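Tegument protein UL51 (Human herpesvirus 1, PDB 6T5A) probably takes part in egress of virus particles from the perinuclear space, in secondary envelopment of cytoplasmic capsids and in upkeep of the viral assembly centre in neuronal cells. Local coordinates at residues A[73-76]-A[77-80]; A[94-97]-A[98-101]. The protein carries 1 engineered substitution. All coordinates share one frame; numbering follows the deposited sequence.

Contact 1: A[73-76]-A[77-80]; sequences MVNL and ERLA
Val74 and Arg78 lie side by side one helical turn apart and point the same way. They carry the apolar part of this contact within helix 63-82. Val74 CG1 sits over one face of the Arg78 guanidinium, offset toward its rim, and comes within 3.7 Å of Arg78 NE. The Val74 torsion explains this: CG1 is trans to the backbone N (chi1 168°). The Arg78 chain runs extended from CG to NE, which carries the charged group past the valine methyl.

The polar side-chain link is made through a water. Asn75 OD1 accepts a hydrogen bond from this water, with its oxygen 2.6 Å from OD1. The same water accepts from Arg78 NH1 at 2.8 Å and lies at the edge of the guanidinium, in its plane. The bridge links residues three apart and probably helps to fix the rotation of the guanidinium. Asn75 ND2 has a separate hydrogen-bond partner elsewhere.

The backbone supplies four i to i+4 hydrogen bonds, the regular pattern of an alpha-helix. Arg78 N meets Val74 O at 2.9 Å. Leu79 N reaches Asn75 O at 3.0 Å. Glu77 N and Ala80 N bond to Met73 O and Leu76 O. Leu79 CG also packs on Asn75 O, at 3.3 Å.

Further along, Arg78 O and Leu79 O accept hydrogen bonds from the ND1 atoms of His82 and His83. Glu77 OE2 makes a long, weak ion pair with Arg81. Across the helical pair, Asn75 and Leu76 touch Met102 of helix 94-117, Leu76 also touches Arg103, and Leu79 rests on His98.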
loop_
_atom_site.group_PDB
_atom_site.type_symbol
_atom_site.label_atom_id
_atom_site.label_comp_id
_atom_site.label_asym_id
_atom_site.label_seq_id
_atom_site.Cartn_x
_atom_site.Cartn_y
_atom_site.Cartn_z
ATOM N N MET A 73 -22.496 4.210 49.936
ATOM C CA MET A 73 -21.377 4.966 50.510
ATOM C C MET A 73 -21.862 6.292 51.122
ATOM O O MET A 73 -21.385 6.672 52.182
ATOM C CB MET A 73 -20.249 5.179 49.476
ATOM C CG MET A 73 -19.630 3.874 48.947
ATOM S SD MET A 73 -19.182 2.637 50.226
ATOM C CE MET A 73 -17.863 3.451 50.981
ATOM N N VAL A 74 -22.844 6.965 50.481
ATOM C CA VAL A 74 -23.437 8.200 51.040
ATOM C C VAL A 74 -24.156 7.833 52.351
ATOM O O VAL A 74 -23.989 8.533 53.354
ATOM C CB VAL A 74 -24.379 8.916 50.040
ATOM C CG1 VAL A 74 -25.210 10.007 50.730
ATOM C CG2 VAL A 74 -23.593 9.489 48.855
ATOM N N ASN A 75 -24.926 6.724 52.347
ATOM C CA ASN A 75 -25.628 6.276 53.557
ATOM C C ASN A 75 -24.657 5.965 54.675
ATOM O O ASN A 75 -24.931 6.325 55.805
ATOM C CB ASN A 75 -26.568 5.100 53.288
ATOM C CG ASN A 75 -27.808 5.476 52.522
ATOM O OD1 ASN A 75 -28.139 6.641 52.363
ATOM N ND2 ASN A 75 -28.527 4.490 52.019
ATOM N N LEU A 76 -23.502 5.366 54.357
ATOM C CA LEU A 76 -22.450 5.082 55.343
ATOM C C LEU A 76 -21.883 6.374 55.940
ATOM O O LEU A 76 -21.688 6.447 57.151
ATOM C CB LEU A 76 -21.343 4.197 54.738
ATOM C CG LEU A 76 -21.712 2.704 54.620
ATOM C CD1 LEU A 76 -20.759 1.955 53.723
ATOM C CD2 LEU A 76 -21.810 2.024 55.996
ATOM N N GLU A 77 -21.675 7.410 55.100
ATOM C CA GLU A 77 -21.194 8.720 55.557
ATOM C C GLU A 77 -22.248 9.388 56.457
ATOM O O GLU A 77 -21.891 9.941 57.498
ATOM C CB GLU A 77 -20.852 9.621 54.363
ATOM C CG GLU A 77 -20.236 10.937 54.799
ATOM C CD GLU A 77 -20.167 11.990 53.715
ATOM O OE1 GLU A 77 -19.424 11.788 52.730
ATOM O OE2 GLU A 77 -20.851 13.027 53.861
ATOM N N ARG A 78 -23.544 9.308 56.074
ATOM C CA ARG A 78 -24.647 9.877 56.859
ATOM C C ARG A 78 -24.750 9.207 58.242
ATOM O O ARG A 78 -24.993 9.893 59.244
ATOM C CB ARG A 78 -25.980 9.760 56.107
ATOM C CG ARG A 78 -26.120 10.781 54.986
ATOM C CD ARG A 78 -27.321 10.521 54.094
ATOM N NE ARG A 78 -27.488 11.632 53.151
ATOM C CZ ARG A 78 -28.502 11.772 52.307
ATOM N NH1 ARG A 78 -29.455 10.850 52.240
ATOM N NH2 ARG A 78 -28.566 12.826 51.510
ATOM N N LEU A 79 -24.543 7.878 58.290
ATOM C CA LEU A 79 -24.589 7.110 59.536
ATOM C C LEU A 79 -23.429 7.471 60.461
ATOM O O LEU A 79 -23.633 7.592 61.674
ATOM C CB LEU A 79 -24.611 5.599 59.258
ATOM C CG LEU A 79 -25.936 5.036 58.701
ATOM C CD1 LEU A 79 -25.710 3.724 57.930
ATOM C CD2 LEU A 79 -26.995 4.874 59.807
ATOM N N ALA A 80 -22.225 7.669 59.885
ATOM C CA ALA A 80 -21.019 8.023 60.644
ATOM C C ALA A 80 -21.055 9.470 61.159
ATOM O O ALA A 80 -20.605 9.721 62.272
ATOM C CB ALA A 80 -19.775 7.776 59.804
HETATM O O HOH W 1 -30.119 8.240 52.811
#

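Contact 2: A[94-97]-A[98-101]; sequences AVAA and HQDK
Ala94 O accepts from His98 N at 3.1 Å in the first of four i to i+4 backbone bonds, continued by Gln99 to Val95, Asp100 to Ala96 and Lys101 to Ala97. The His98 ring stays close to the same carbonyl. Its CD2 lies 3.0 Å from Ala94 O, which approaches the ring obliquely. The ring is brought there because CG stands beside the backbone N, opposite the carbonyl carbon (chi1 -74°). Val95 CA lies at the ring edge, near its plane.

These are about the first two turns of helix 94-117, the second of two adjacent helices in the UL51 family region of the protein. Asp92 OD1 makes a weak hydrogen bond to Ala94 N at its start. On the side facing helix 63-82, Gln99 touches both Leu76 and Leu79.

Val95 and Gln99 meet at a slant. Val95 CG1 meets Gln99 CD at 4.0 Å, and Gln99 NE2 is only slightly farther from the same methyl. The extended Gln99 chain runs back along the preceding turn. Its CG packs 3.4 Å from Val95 O, and OE1 comes to 3.7 Å from Ala96 CA. Asp100 points its carboxylate elsewhere: OD2 forms a salt bridge with Arg104 NE, one turn further along.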
loop_
_atom_site.group_PDB
_atom_site.type_symbol
_atom_site.label_atom_id
_atom_site.label_comp_id
_atom_site.label_asym_id
_atom_site.label_seq_id
_atom_site.Cartn_x
_atom_site.Cartn_y
_atom_site.Cartn_z
ATOM N N ALA A 94 -28.362 -0.436 66.911
ATOM C CA ALA A 94 -29.123 0.071 65.753
ATOM C C ALA A 94 -28.268 0.658 64.618
ATOM O O ALA A 94 -28.456 0.279 63.457
ATOM C CB ALA A 94 -30.182 1.080 66.194
ATOM N N VAL A 95 -27.331 1.564 64.949
ATOM C CA VAL A 95 -26.454 2.204 63.953
ATOM C C VAL A 95 -25.584 1.132 63.286
ATOM O O VAL A 95 -25.532 1.077 62.056
ATOM C CB VAL A 95 -25.637 3.387 64.571
ATOM C CG1 VAL A 95 -24.592 3.937 63.595
ATOM C CG2 VAL A 95 -26.572 4.502 65.034
ATOM N N ALA A 96 -24.976 0.234 64.100
ATOM C CA ALA A 96 -24.149 -0.865 63.596
ATOM C C ALA A 96 -24.926 -1.799 62.666
ATOM O O ALA A 96 -24.374 -2.212 61.651
ATOM C CB ALA A 96 -23.530 -1.647 64.745
ATOM N N ALA A 97 -26.220 -2.087 62.975
ATOM C CA ALA A 97 -27.066 -2.929 62.119
ATOM C C ALA A 97 -27.290 -2.258 60.757
ATOM O O ALA A 97 -27.189 -2.934 59.742
ATOM C CB ALA A 97 -28.396 -3.222 62.789
ATOM N N HIS A 98 -27.528 -0.933 60.734
ATOM C CA HIS A 98 -27.700 -0.156 59.494
ATOM C C HIS A 98 -26.413 -0.151 58.675
ATOM O O HIS A 98 -26.470 -0.377 57.475
ATOM C CB HIS A 98 -28.135 1.284 59.794
ATOM C CG HIS A 98 -29.558 1.405 60.225
ATOM N ND1 HIS A 98 -30.608 1.132 59.353
ATOM C CD2 HIS A 98 -30.067 1.807 61.412
ATOM C CE1 HIS A 98 -31.715 1.344 60.049
ATOM N NE2 HIS A 98 -31.438 1.749 61.295
ATOM N N GLN A 99 -25.252 0.089 59.334
ATOM C CA GLN A 99 -23.941 0.085 58.691
ATOM C C GLN A 99 -23.649 -1.266 58.047
ATOM O O GLN A 99 -23.181 -1.290 56.910
ATOM C CB GLN A 99 -22.827 0.460 59.676
ATOM C CG GLN A 99 -22.876 1.920 60.129
ATOM C CD GLN A 99 -21.879 2.189 61.236
ATOM O OE1 GLN A 99 -21.620 1.344 62.102
ATOM N NE2 GLN A 99 -21.301 3.378 61.246
ATOM N N ASP A 100 -23.978 -2.382 58.739
ATOM C CA ASP A 100 -23.781 -3.737 58.205
ATOM C C ASP A 100 -24.577 -3.955 56.918
ATOM O O ASP A 100 -24.042 -4.514 55.972
ATOM C CB ASP A 100 -24.113 -4.820 59.253
ATOM C CG ASP A 100 -23.939 -6.237 58.718
ATOM O OD1 ASP A 100 -22.787 -6.713 58.655
ATOM O OD2 ASP A 100 -24.957 -6.855 58.329
ATOM N N LYS A 101 -25.841 -3.494 56.879
ATOM C CA LYS A 101 -26.721 -3.612 55.714
ATOM C C LYS A 101 -26.154 -2.841 54.504
ATOM O O LYS A 101 -26.166 -3.358 53.387
ATOM C CB LYS A 101 -28.128 -3.110 56.067
ATOM C CG LYS A 101 -29.184 -3.373 54.994
ATOM C CD LYS A 101 -30.542 -2.783 55.387
ATOM C CE LYS A 101 -31.635 -3.054 54.372
ATOM N NZ LYS A 101 -31.485 -2.234 53.139
#

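Contact 1 comes first along the chain and contact 2 follows. They lie on helices 63-82 and 94-117, which follow each other in the chain. Residues 84-89, in the connection between them, are not modelled. The centres of the two contacts are 11 Å apart, both well out from the middle of the chain, in the same direction. They touch directly: Leu76 CD2 packs on Gln99 O at 3.7 Å, and Leu79 CD1 on Gln99 N at 3.9 Å. The later turns of one helix thus pack against the opening turns of the next. This makes one end of a helical hairpin, well away from the chain's centre.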